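Exo-beta-1,3-galactanase (Bifidobacterium bifidum, PDB 5FLW) probably hydrolyses beta-1,3-linked galactan from the chain end to release galactose, as a five-bladed beta-propeller enzyme of glycoside hydrolase family 43. Local coordinates at residues 10-13 against 14-18; 39-43 against 44-48; 54-57 against 58-61; 271-274 against 275-278. All coordinates share one frame; numbering follows the deposited sequence.

Interaction 1: 10-13 against 14-18; sequences PHDT and SGDVA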
ATOM      1  N   PRO A  10       3.453  12.700  10.717  1.00 13.10           N
ATOM      2  CA  PRO A  10       4.919  12.608  10.657  1.00 13.31           C
ATOM      3  C   PRO A  10       5.538  13.807   9.942  1.00 11.51           C
ATOM      4  O   PRO A  10       4.920  14.467   9.106  1.00 11.63           O
ATOM      5  CB  PRO A  10       5.165  11.318   9.857  1.00 15.52           C
ATOM      6  CG  PRO A  10       3.932  11.179   8.974  1.00 13.18           C
ATOM      7  CD  PRO A  10       2.785  11.755   9.788  1.00 13.07           C
ATOM      8  N   HIS A  11       6.808  14.051  10.297  1.00 12.71           N
ATOM      9  CA  HIS A  11       7.665  15.075   9.714  1.00 12.75           C
ATOM     10  C   HIS A  11       8.976  14.433   9.280  1.00 12.52           C
ATOM     11  O   HIS A  11       9.382  13.391   9.809  1.00 14.48           O
ATOM     12  CB  HIS A  11       7.951  16.239  10.712  1.00 11.21           C
ATOM     13  CG  HIS A  11       6.708  16.993  11.078  1.00 12.43           C
ATOM     14  ND1 HIS A  11       5.797  16.510  11.994  1.00 14.33           N
ATOM     15  CD2 HIS A  11       6.174  18.144  10.583  1.00 15.48           C
ATOM     16  CE1 HIS A  11       4.771  17.341  12.074  1.00 13.98           C
ATOM     17  NE2 HIS A  11       4.977  18.345  11.233  1.00 16.94           N
ATOM     18  N   ASP A  12       9.583  15.013   8.249  1.00 12.36           N
ATOM     19  CA  ASP A  12      10.898  14.554   7.837  1.00 11.68           C
ATOM     20  C   ASP A  12      12.002  15.364   8.530  1.00 14.30           C
ATOM     21  O   ASP A  12      11.744  16.343   9.244  1.00 13.78           O
ATOM     22  CB  ASP A  12      11.003  14.512   6.308  1.00 13.07           C
ATOM     23  CG  ASP A  12      10.945  15.893   5.637  1.00 12.16           C
ATOM     24  OD1 ASP A  12      11.381  16.900   6.230  1.00 14.19           O
ATOM     25  OD2 ASP A  12      10.489  15.935   4.457  1.00 15.00           O
ATOM     26  N   THR A  13      13.249  14.949   8.312  1.00 13.29           N
ATOM     27  CA  THR A  13      14.380  15.589   8.979  1.00 14.24           C
ATOM     28  C   THR A  13      14.696  16.980   8.423  1.00 14.53           C
ATOM     29  O   THR A  13      15.583  17.654   8.959  1.00 16.96           O
ATOM     30  CB  THR A  13      15.612  14.689   8.924  1.00 16.81           C
ATOM     31  OG1 THR A  13      15.929  14.424   7.551  1.00 19.31           O
ATOM     32  CG2 THR A  13      15.331  13.354   9.649  1.00 16.94           C
ATOM     33  N   SER A  14      14.017  17.407   7.357  1.00 15.66           N
ATOM     34  CA  SER A  14      14.122  18.760   6.831  1.00 15.73           C
ATOM     35  C   SER A  14      13.102  19.710   7.459  1.00 15.89           C
ATOM     36  O   SER A  14      13.109  20.902   7.130  1.00 21.77           O
ATOM     37  CB  SER A  14      13.899  18.755   5.317  1.00 20.72           C
ATOM     38  OG  SER A  14      14.756  17.854   4.635  1.00 23.41           O
ATOM     39  N   GLY A  15      12.228  19.221   8.344  1.00 15.33           N
ATOM     40  CA  GLY A  15      11.208  20.071   8.933  1.00 14.52           C
ATOM     41  C   GLY A  15       9.880  20.145   8.183  1.00 17.28           C
ATOM     42  O   GLY A  15       9.000  20.912   8.591  1.00 21.40           O
ATOM     43  N   ASP A  16       9.727  19.451   7.064  1.00 12.26           N
ATOM     44  CA  ASP A  16       8.451  19.409   6.349  1.00 12.73           C
ATOM     45  C   ASP A  16       7.560  18.264   6.843  1.00 13.36           C
ATOM     46  O   ASP A  16       8.050  17.220   7.304  1.00 13.07           O
ATOM     47  CB  ASP A  16       8.751  19.226   4.870  1.00 13.15           C
ATOM     48  CG  ASP A  16       9.461  20.431   4.266  1.00 14.24           C
ATOM     49  OD1 ASP A  16       9.087  21.597   4.498  1.00 15.44           O
ATOM     50  OD2 ASP A  16      10.512  20.210   3.634  1.00 21.90           O
ATOM     51  N   VAL A  17       6.235  18.459   6.740  1.00 10.91           N
ATOM     52  CA  VAL A  17       5.352  17.312   6.882  1.00 12.04           C
ATOM     53  C   VAL A  17       5.795  16.193   5.925  1.00 10.10           C
ATOM     54  O   VAL A  17       6.000  16.443   4.732  1.00 14.56           O
ATOM     55  CB  VAL A  17       3.897  17.750   6.631  1.00 12.96           C
ATOM     56  CG1 VAL A  17       2.968  16.524   6.543  1.00 12.20           C
ATOM     57  CG2 VAL A  17       3.450  18.730   7.726  1.00 13.71           C
ATOM     58  N   ALA A  18       5.933  14.955   6.437  1.00 12.36           N
ATOM     59  CA  ALA A  18       6.269  13.809   5.580  1.00 11.20           C
ATOM     60  C   ALA A  18       4.982  13.311   4.915  1.00 10.65           C
ATOM     61  O   ALA A  18       4.020  12.954   5.605  1.00 12.69           O
ATOM     62  CB  ALA A  18       6.930  12.667   6.371  1.00 11.43           C
TER
HETATM   63  O   HOH W   1       8.229  16.068   2.942  1.00 14.04           O
HETATM   64  O   HOH W   2      11.259  17.712   2.863  1.00 20.03           O
HETATM   65  O   HOH W   3      14.777  14.975   5.146  1.00 15.84           O

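Interaction 2: 39-43 against 44-48; sequences KVNGN and LFQGV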
ATOM      1  N   LYS A  39       0.429  15.268  -1.243  1.00 10.21           N
ATOM      2  CA  LYS A  39      -0.923  15.824  -1.227  1.00 12.49           C
ATOM      3  C   LYS A  39      -0.979  17.238  -0.642  1.00  9.87           C
ATOM      4  O   LYS A  39      -2.041  17.663  -0.162  1.00 12.07           O
ATOM      5  CB  LYS A  39      -1.936  14.886  -0.545  1.00 10.98           C
ATOM      6  CG  LYS A  39      -1.795  13.431  -0.956  1.00 13.11           C
ATOM      7  CD  LYS A  39      -2.951  12.525  -0.479  1.00 10.50           C
ATOM      8  CE  LYS A  39      -4.149  12.607  -1.424  1.00 10.53           C
ATOM      9  NZ  LYS A  39      -3.800  12.058  -2.781  1.00 11.27           N
ATOM     10  N   VAL A  40       0.137  17.983  -0.707  0.55 11.34           N
ATOM     11  CA  VAL A  40       0.214  19.292  -0.046  0.55 12.21           C
ATOM     12  C   VAL A  40      -0.862  20.244  -0.545  0.55 12.37           C
ATOM     13  O   VAL A  40      -1.338  21.102   0.209  0.55 16.29           O
ATOM     14  CB  VAL A  40       1.609  19.935  -0.168  0.55 13.70           C
ATOM     15  CG1 VAL A  40       2.620  19.228   0.709  0.55 21.15           C
ATOM     16  CG2 VAL A  40       2.050  19.986  -1.629  0.55 11.28           C
ATOM     17  N   ASN A  41      -1.257  20.119  -1.806  1.00 12.28           N
ATOM     18  CA  ASN A  41      -2.245  21.001  -2.400  1.00 12.62           C
ATOM     19  C   ASN A  41      -3.503  20.257  -2.857  1.00 15.18           C
ATOM     20  O   ASN A  41      -4.147  20.668  -3.827  1.00 15.63           O
ATOM     21  CB  ASN A  41      -1.611  21.823  -3.523  1.00 15.55           C
ATOM     22  CG  ASN A  41      -0.552  22.823  -2.995  1.00 36.28           C
ATOM     23  OD1 ASN A  41      -0.839  23.643  -2.110  1.00 46.49           O
ATOM     24  ND2 ASN A  41       0.681  22.733  -3.512  1.00 37.55           N
ATOM     25  N   GLY A  42      -3.870  19.158  -2.173  1.00 11.73           N
ATOM     26  CA  GLY A  42      -5.161  18.526  -2.423  1.00 10.34           C
ATOM     27  C   GLY A  42      -5.069  17.178  -3.127  1.00 12.60           C
ATOM     28  O   GLY A  42      -4.041  16.498  -3.038  1.00 12.21           O
ATOM     29  N   ASN A  43      -6.127  16.786  -3.853  1.00 12.83           N
ATOM     30  CA  ASN A  43      -6.306  15.414  -4.326  1.00 10.99           C
ATOM     31  C   ASN A  43      -5.713  15.111  -5.704  1.00 12.49           C
ATOM     32  O   ASN A  43      -5.702  13.934  -6.094  1.00 10.42           O
ATOM     33  CB  ASN A  43      -7.806  15.044  -4.365  1.00 14.03           C
ATOM     34  CG  ASN A  43      -8.555  15.728  -5.513  1.00 16.17           C
ATOM     35  OD1 ASN A  43      -8.335  16.908  -5.776  1.00 19.32           O
ATOM     36  ND2 ASN A  43      -9.450  15.004  -6.181  1.00 19.88           N
ATOM     37  N   LEU A  44      -5.260  16.116  -6.466  1.00 11.42           N
ATOM     38  CA  LEU A  44      -4.737  15.828  -7.801  1.00 11.26           C
ATOM     39  C   LEU A  44      -3.260  15.407  -7.724  1.00  9.48           C
ATOM     40  O   LEU A  44      -2.561  15.637  -6.730  1.00 10.54           O
ATOM     41  CB  LEU A  44      -4.938  17.021  -8.746  1.00  9.31           C
ATOM     42  CG  LEU A  44      -6.397  17.459  -8.903  1.00 11.07           C
ATOM     43  CD1 LEU A  44      -6.546  18.759  -9.741  1.00 10.87           C
ATOM     44  CD2 LEU A  44      -7.272  16.327  -9.466  1.00 12.13           C
ATOM     45  N   PHE A  45      -2.779  14.796  -8.803  1.00 11.10           N
ATOM     46  CA  PHE A  45      -1.429  14.255  -8.779  1.00 10.65           C
ATOM     47  C   PHE A  45      -0.380  15.362  -8.659  1.00 12.50           C
ATOM     48  O   PHE A  45      -0.329  16.274  -9.500  1.00 11.96           O
ATOM     49  CB  PHE A  45      -1.158  13.404 -10.009  1.00  9.38           C
ATOM     50  CG  PHE A  45       0.152  12.688  -9.930  1.00  9.98           C
ATOM     51  CD1 PHE A  45       0.378  11.773  -8.904  1.00  9.09           C
ATOM     52  CD2 PHE A  45       1.161  12.921 -10.876  1.00 11.09           C
ATOM     53  CE1 PHE A  45       1.611  11.099  -8.826  1.00  9.47           C
ATOM     54  CE2 PHE A  45       2.398  12.260 -10.790  1.00 11.54           C
ATOM     55  CZ  PHE A  45       2.621  11.345  -9.783  1.00  9.39           C
ATOM     56  N   GLN A  46       0.482  15.261  -7.618  1.00 10.24           N
ATOM     57  CA  GLN A  46       1.547  16.221  -7.355  1.00 10.59           C
ATOM     58  C   GLN A  46       2.895  15.518  -7.207  1.00  9.69           C
ATOM     59  O   GLN A  46       3.845  16.089  -6.648  1.00 12.06           O
ATOM     60  CB  GLN A  46       1.244  17.107  -6.140  1.00 11.13           C
ATOM     61  CG  GLN A  46      -0.063  17.865  -6.280  1.00 11.41           C
ATOM     62  CD  GLN A  46      -0.703  18.160  -4.939  1.00 11.08           C
ATOM     63  OE1 GLN A  46      -0.139  18.893  -4.109  1.00 13.49           O
ATOM     64  NE2 GLN A  46      -1.877  17.567  -4.701  1.00 11.71           N
ATOM     65  N   GLY A  47       2.995  14.277  -7.677  1.00 10.65           N
ATOM     66  CA  GLY A  47       4.237  13.533  -7.575  1.00 12.27           C
ATOM     67  C   GLY A  47       4.199  12.476  -6.478  1.00 10.80           C
ATOM     68  O   GLY A  47       3.290  12.424  -5.630  1.00 10.73           O
ATOM     69  N   VAL A  48       5.220  11.616  -6.528  1.00 10.45           N
ATOM     70  CA  VAL A  48       5.457  10.585  -5.530  1.00 10.01           C
ATOM     71  C   VAL A  48       6.686  11.003  -4.726  1.00 12.93           C
ATOM     72  O   VAL A  48       7.762  11.241  -5.295  1.00 11.02           O
ATOM     73  CB  VAL A  48       5.657   9.203  -6.170  1.00 10.76           C
ATOM     74  CG1 VAL A  48       6.009   8.167  -5.090  1.00 11.07           C
ATOM     75  CG2 VAL A  48       4.378   8.788  -6.921  1.00 11.25           C
TER
HETATM   76  O   HOH W   4      -2.878  14.286  -4.221  1.00 11.12           O
HETATM   77  O   HOH W   5      -4.860  19.070  -6.048  1.00 13.45           O
HETATM   78  O   HOH W   6       1.781  20.629  -4.942  1.00 22.03           O

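Interaction 3: 54-57 against 58-61; sequences TDFI and AWRS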
ATOM      1  N   THR A  54      15.512   3.943   9.194  1.00 15.59           N
ATOM      2  CA  THR A  54      15.912   2.689   9.801  1.00 20.20           C
ATOM      3  C   THR A  54      15.148   2.393  11.084  1.00 26.77           C
ATOM      4  O   THR A  54      15.280   1.283  11.623  1.00 26.46           O
ATOM      5  CB  THR A  54      17.419   2.677  10.076  1.00 18.77           C
ATOM      6  OG1 THR A  54      17.752   3.746  10.975  1.00 22.71           O
ATOM      7  CG2 THR A  54      18.193   2.848   8.754  1.00 20.30           C
ATOM      8  N   ASP A  55      14.316   3.337  11.570  1.00 20.08           N
ATOM      9  CA  ASP A  55      13.644   3.140  12.847  1.00 19.20           C
ATOM     10  C   ASP A  55      12.164   3.495  12.849  1.00 18.42           C
ATOM     11  O   ASP A  55      11.519   3.318  13.892  1.00 18.79           O
ATOM     12  CB  ASP A  55      14.355   3.894  13.975  1.00 18.77           C
ATOM     13  CG  ASP A  55      14.433   5.398  13.732  1.00 17.96           C
ATOM     14  OD1 ASP A  55      13.807   5.908  12.769  1.00 16.84           O
ATOM     15  OD2 ASP A  55      15.172   6.055  14.533  1.00 23.08           O
ATOM     16  N   PHE A  56      11.610   3.996  11.742  1.00 17.07           N
ATOM     17  CA  PHE A  56      10.218   4.459  11.674  1.00 15.72           C
ATOM     18  C   PHE A  56       9.940   5.597  12.650  1.00 15.33           C
ATOM     19  O   PHE A  56       8.787   5.861  12.992  1.00 15.87           O
ATOM     20  CB  PHE A  56       9.221   3.310  11.832  1.00 16.73           C
ATOM     21  CG  PHE A  56       9.322   2.309  10.748  1.00 20.15           C
ATOM     22  CD1 PHE A  56       8.602   2.472   9.579  1.00 21.82           C
ATOM     23  CD2 PHE A  56      10.179   1.217  10.869  1.00 19.02           C
ATOM     24  CE1 PHE A  56       8.713   1.546   8.549  1.00 33.03           C
ATOM     25  CE2 PHE A  56      10.300   0.284   9.844  1.00 21.63           C
ATOM     26  CZ  PHE A  56       9.569   0.460   8.680  1.00 22.36           C
ATOM     27  N   ILE A  57      10.994   6.282  13.083  1.00 14.82           N
ATOM     28  CA  ILE A  57      10.890   7.519  13.861  1.00 16.79           C
ATOM     29  C   ILE A  57      11.346   8.717  13.029  1.00 15.39           C
ATOM     30  O   ILE A  57      10.572   9.649  12.793  1.00 17.27           O
ATOM     31  CB  ILE A  57      11.664   7.432  15.200  1.00 16.41           C
ATOM     32  CG1 ILE A  57      11.285   6.164  16.000  1.00 19.84           C
ATOM     33  CG2 ILE A  57      11.467   8.727  16.035  1.00 14.93           C
ATOM     34  CD1 ILE A  57      12.084   5.959  17.286  1.00 17.05           C
ATOM     35  N   ALA A  58      12.603   8.702  12.562  1.00 15.60           N
ATOM     36  CA  ALA A  58      13.142   9.758  11.708  1.00 16.49           C
ATOM     37  C   ALA A  58      13.003   9.375  10.241  1.00 16.19           C
ATOM     38  O   ALA A  58      13.319   8.249   9.839  1.00 16.28           O
ATOM     39  CB  ALA A  58      14.626   9.986  12.007  1.00 16.08           C
ATOM     40  N   TRP A  59      12.563  10.327   9.432  1.00 13.18           N
ATOM     41  CA  TRP A  59      12.333  10.078   8.009  1.00 14.33           C
ATOM     42  C   TRP A  59      13.160  11.052   7.186  1.00 15.00           C
ATOM     43  O   TRP A  59      12.975  12.269   7.286  1.00 15.37           O
ATOM     44  CB  TRP A  59      10.851  10.257   7.649  1.00 13.60           C
ATOM     45  CG  TRP A  59       9.947   9.209   8.182  1.00 12.19           C
ATOM     46  CD1 TRP A  59       9.129   9.303   9.265  1.00 14.46           C
ATOM     47  CD2 TRP A  59       9.713   7.920   7.600  1.00 11.78           C
ATOM     48  NE1 TRP A  59       8.415   8.132   9.414  1.00 15.59           N
ATOM     49  CE2 TRP A  59       8.755   7.269   8.404  1.00 12.43           C
ATOM     50  CE3 TRP A  59      10.238   7.245   6.473  1.00 15.77           C
ATOM     51  CZ2 TRP A  59       8.294   5.961   8.120  1.00 14.69           C
ATOM     52  CZ3 TRP A  59       9.781   5.956   6.176  1.00 15.51           C
ATOM     53  CH2 TRP A  59       8.811   5.326   7.004  1.00 13.51           C
ATOM     54  N   ARG A  60      14.074  10.522   6.385  1.00 13.89           N
ATOM     55  CA  ARG A  60      14.897  11.376   5.544  1.00 13.45           C
ATOM     56  C   ARG A  60      14.261  11.500   4.154  1.00 14.50           C
ATOM     57  O   ARG A  60      14.026  10.496   3.475  1.00 15.31           O
ATOM     58  CB  ARG A  60      16.331  10.859   5.458  1.00 16.40           C
ATOM     59  CG  ARG A  60      17.203  11.870   4.713  1.00 18.43           C
ATOM     60  CD  ARG A  60      18.173  11.165   3.871  1.00 32.57           C
ATOM     61  NE  ARG A  60      19.329  11.954   3.443  1.00 23.37           N
ATOM     62  CZ  ARG A  60      19.423  12.556   2.258  1.00 26.01           C
ATOM     63  NH1 ARG A  60      18.385  12.516   1.403  1.00 18.81           N
ATOM     64  NH2 ARG A  60      20.564  13.178   1.928  1.00 18.72           N
ATOM     65  N   SER A  61      13.986  12.727   3.725  1.00 12.74           N
ATOM     66  CA  SER A  61      13.375  12.938   2.426  1.00 12.59           C
ATOM     67  C   SER A  61      14.386  12.722   1.296  1.00 15.46           C
ATOM     68  O   SER A  61      15.538  13.170   1.373  1.00 14.31           O
ATOM     69  CB  SER A  61      12.865  14.368   2.340  1.00 14.76           C
ATOM     70  OG  SER A  61      12.302  14.625   1.037  1.00 15.33           O
TER
HETATM   71  O   HOH W   7      15.843   6.456  10.623  1.00 18.75           O
HETATM   72  O   HOH W   8       6.835   7.218  11.626  1.00 15.16           O

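Interaction 4: 271-274 against 275-278; sequences HDLG and NSPI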
ATOM      1  N   HIS A 271     -10.632  17.456   3.668  1.00 15.18           N
ATOM      2  CA  HIS A 271     -10.440  18.874   3.368  1.00 20.11           C
ATOM      3  C   HIS A 271      -9.032  19.380   3.660  1.00 23.87           C
ATOM      4  O   HIS A 271      -8.789  20.598   3.604  1.00 21.25           O
ATOM      5  CB  HIS A 271     -11.483  19.720   4.058  1.00 18.29           C
ATOM      6  CG  HIS A 271     -12.880  19.224   3.769  1.00 37.41           C
ATOM      7  ND1 HIS A 271     -13.472  19.405   2.525  1.00 38.76           N
ATOM      8  CD2 HIS A 271     -13.741  18.490   4.512  1.00 42.31           C
ATOM      9  CE1 HIS A 271     -14.648  18.833   2.545  1.00 38.49           C
ATOM     10  NE2 HIS A 271     -14.828  18.277   3.730  1.00 47.33           N
ATOM     11  N   ASP A 272      -8.108  18.495   4.006  1.00 15.44           N
ATOM     12  CA  ASP A 272      -6.738  18.882   4.299  1.00 13.34           C
ATOM     13  C   ASP A 272      -5.859  17.654   4.071  1.00 11.97           C
ATOM     14  O   ASP A 272      -5.182  17.161   4.970  1.00 14.36           O
ATOM     15  CB  ASP A 272      -6.669  19.408   5.733  1.00 16.99           C
ATOM     16  CG  ASP A 272      -5.321  20.034   6.075  1.00 20.21           C
ATOM     17  OD1 ASP A 272      -4.534  20.354   5.158  1.00 21.68           O
ATOM     18  OD2 ASP A 272      -5.076  20.202   7.292  1.00 22.94           O
ATOM     19  N   LEU A 273      -5.863  17.153   2.829  1.00 12.39           N
ATOM     20  CA  LEU A 273      -5.294  15.831   2.554  1.00 12.62           C
ATOM     21  C   LEU A 273      -3.797  15.754   2.866  1.00 11.82           C
ATOM     22  O   LEU A 273      -3.316  14.711   3.328  1.00 11.16           O
ATOM     23  CB  LEU A 273      -5.581  15.427   1.103  1.00 12.12           C
ATOM     24  CG  LEU A 273      -7.046  15.056   0.846  1.00 11.84           C
ATOM     25  CD1 LEU A 273      -7.406  15.116  -0.652  1.00 12.21           C
ATOM     26  CD2 LEU A 273      -7.267  13.673   1.403  1.00 11.63           C
ATOM     27  N   GLY A 274      -3.044  16.829   2.592  1.00 11.71           N
ATOM     28  CA  GLY A 274      -1.606  16.795   2.840  1.00 12.08           C
ATOM     29  C   GLY A 274      -1.242  16.565   4.296  1.00  9.56           C
ATOM     30  O   GLY A 274      -0.155  16.058   4.592  1.00 11.81           O
ATOM     31  N   ASN A 275      -2.137  16.937   5.227  1.00 11.71           N
ATOM     32  CA  ASN A 275      -1.926  16.796   6.663  1.00 10.62           C
ATOM     33  C   ASN A 275      -2.680  15.606   7.275  1.00 12.99           C
ATOM     34  O   ASN A 275      -2.865  15.554   8.506  1.00 14.54           O
ATOM     35  CB  ASN A 275      -2.246  18.111   7.376  1.00 12.57           C
ATOM     36  CG  ASN A 275      -1.329  19.235   6.922  1.00 13.38           C
ATOM     37  OD1 ASN A 275      -0.100  19.072   6.910  1.00 13.59           O
ATOM     38  ND2 ASN A 275      -1.911  20.375   6.528  1.00 16.74           N
ATOM     39  N   SER A 276      -3.091  14.635   6.447  1.00 11.88           N
ATOM     40  CA  SER A 276      -3.705  13.410   6.947  1.00 10.53           C
ATOM     41  C   SER A 276      -2.713  12.671   7.831  1.00 12.27           C
ATOM     42  O   SER A 276      -1.623  12.309   7.347  1.00 12.10           O
ATOM     43  CB  SER A 276      -4.050  12.493   5.766  1.00 10.98           C
ATOM     44  OG  SER A 276      -5.042  13.091   4.956  1.00 12.62           O
ATOM     45  N   PRO A 277      -3.055  12.377   9.084  1.00 11.77           N
ATOM     46  CA  PRO A 277      -2.142  11.605   9.945  1.00 11.85           C
ATOM     47  C   PRO A 277      -2.046  10.145   9.497  1.00 14.91           C
ATOM     48  O   PRO A 277      -2.748   9.673   8.589  1.00 12.07           O
ATOM     49  CB  PRO A 277      -2.800  11.692  11.336  1.00 12.45           C
ATOM     50  CG  PRO A 277      -3.709  12.847  11.264  1.00 14.14           C
ATOM     51  CD  PRO A 277      -4.212  12.904   9.841  1.00 10.50           C
ATOM     52  N   ILE A 278      -1.154   9.416  10.173  1.00 12.90           N
ATOM     53  CA  ILE A 278      -1.074   7.960  10.063  1.00 10.75           C
ATOM     54  C   ILE A 278      -1.289   7.350  11.449  1.00 11.37           C
ATOM     55  O   ILE A 278      -1.091   7.999  12.488  1.00 11.94           O
ATOM     56  CB  ILE A 278       0.264   7.445   9.455  1.00 10.50           C
ATOM     57  CG1 ILE A 278       1.455   7.804  10.375  1.00 12.33           C
ATOM     58  CG2 ILE A 278       0.452   7.993   8.018  1.00 14.40           C
ATOM     59  CD1 ILE A 278       2.790   7.229   9.923  1.00 12.72           C
TER

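Interaction 1: 10-13 against 14-18
With CG set between the backbone N and the carbonyl carbon (chi1 67°), D12 turns its carboxylate onto the backbone amides of S14 and D16, further along the chain. S14 N lies 2.9 Å from D12 OD1, and D16 N reaches D12 OD1 at 3.2 Å. The two donors approach from opposite faces of the carboxylate plane, which pins one oxygen between two N-H groups. D12 OD2 meets water, one molecule joining it to V17 O and another to D16 OD2. D12 OD1 and D16 OD2, like charges, lie 4.3 Å apart. The backbone illustrates a tight reversal in the loop before strand 24-28, a type I turn from D12 to G15 with a G1 beta bulge: G15 N bonds to D12 O at 3.1 Å, and D12 N to D16 O at 2.8 Å. G15, at phi 90°, adopts a left-handed conformation that a side chain would crowd. D12 also touches Y51 and S61. Farther on, A18 N bonds to P10 O, and the backbones of H11 and V17 form a single beta bridge. The H11 imidazole slants across V17, H11 NE2 3.8 Å from V17 CG2, while P10 CB faces A18 CB at 4.1 Å.

Interaction 2: 39-43 against 44-48
Q46 reaches back to N41 and G42, filling the concave side of the loop that joins strands 31-37 and 48-53, whose first half is a type I turn from K39 to G42. CG of Q46 stands beside its backbone N (chi1 -57°) and the chain runs on extended, delivering the amide to the turn. Q46 OE1 takes the backbone amide of N41, with N41 N 2.8 Å away in the carbonyl plane and on a lone pair. Q46 NE2 gives a good bond to L44 O, 2.9 Å away and close to the amide plane, and a weak one to G42 O. A backbone donor at OE1 and carbonyl acceptors at NE2 settle which way round the amide lies. Were Q46 shortened to an alanine, N41 N and L44 O would probably lose their side-chain partner, and the turn could shift against the residues that follow. K39 forms a salt bridge with E37, and a water links K39 NZ to G42 O and L44 O. The N41 and Q46 side chains cross at about a right angle, yet their amide planes lie only 23° apart, and one water joins them, 2.8 Å from N41 ND2 and 2.7 Å from Q46 OE1.

Interaction 3: 54-57 against 58-61
An Asx turn at D55, extended by one further bond to A58, shapes the loop that carries the chain from strand 48-53 into strand 60-66 of the first propeller blade. The carboxylate is brought over the following amides by a chi1 of 59°, and D55 OD1 alone receives them. I57 N closes the Asx turn, 2.9 Å from D55 OD1 and steeply above the carboxylate plane. A58 N comes to D55 OD1 at 3.0 Å on the syn side, 25° out of that plane and from the same face as I57 N. A water also lies 3.0 Å from D55 OD1 and ties it to T54 N. Within this curl F56 takes a left-handed backbone conformation, and its ring makes contact with the indole of W59. F56 CD1 lies 3.8 Å from W59 CZ2, and the rings meet obliquely, their planes 83° apart. A second water, in the plane of the indole, accepts from W59 NE1 at 2.9 Å and donates to F56 O at 2.7 Å, so the two residues are joined by a polar bridge as well as by carbon contact. Nearby, T53 OG1 bonds to D55 N, F56 N and A58 O, and the F56 ring also meets W32. Replacing D55 by an alanine would probably leave I57 N and A58 N without their shared acceptor and let the loop open before the strand. One carboxylate oxygen is thus likely to be steadied, and its charge partly offset, by two amide N-H groups that would otherwise need another acceptor in this sharp bend.

Interaction 4: 271-274 against 275-278
L273 O accepts twice from S276, whose hydroxyl and amide both come from the same face of the carbonyl plane. S276 OG donates at 2.9 Å to L273 O, tilted moderately from that plane, while S276 N stands 3.1 Å from L273 O and much higher above it. The hydroxyl gets there by lying beside its own backbone N (chi1 -65°), and it also bonds to Q269 N, so that one small side chain ties together both flanks of the bend. The neighbouring pair, D272 and N275, is joined through the side chains: N275 ND2 donates to D272 OD1 at 3.0 Å on the syn side. A second, weak bond of 3.3 Å runs from N275 ND2 to D272 OD2. Amide and carboxylate are turned steeply against each other, with planes 75° apart. Below them N275 N bonds to D272 O at 3.1 Å. Such i to i+3 bonding is what a short 3-10 turn provides, and one includes L273 and G274 here, in the loop leading from strand 261-266 to strand 278-286 of the last blade. G274 O accepts a hydrogen bond from H21 NE2. Close CB-to-oxygen approaches accompany the bonds, N275 CB lying 3.5 Å from D272 OD2. Beyond the turn, the L273 side chain packs on N43, and that of N275 on L9 and V17.

The four local turns form a chain of contacts along which the first and last blades of the propeller meet. Interaction 1 touches interaction 3, with T13 N 2.9 Å from W59 O in a probable hydrogen bond. On another side it packs against interaction 4, where V17 CG2 comes to 3.7 Å from N275 OD1. Interaction 4 in turn meets interaction 2, with N43 CB 3.7 Å from L273 CD1. Interactions 2 and 3 stay apart, their nearest atoms about 8 Å from each other. In family 43 enzymes the active site generally lies near the propeller axis; how these turns relate to substrate binding is not settled by their geometry.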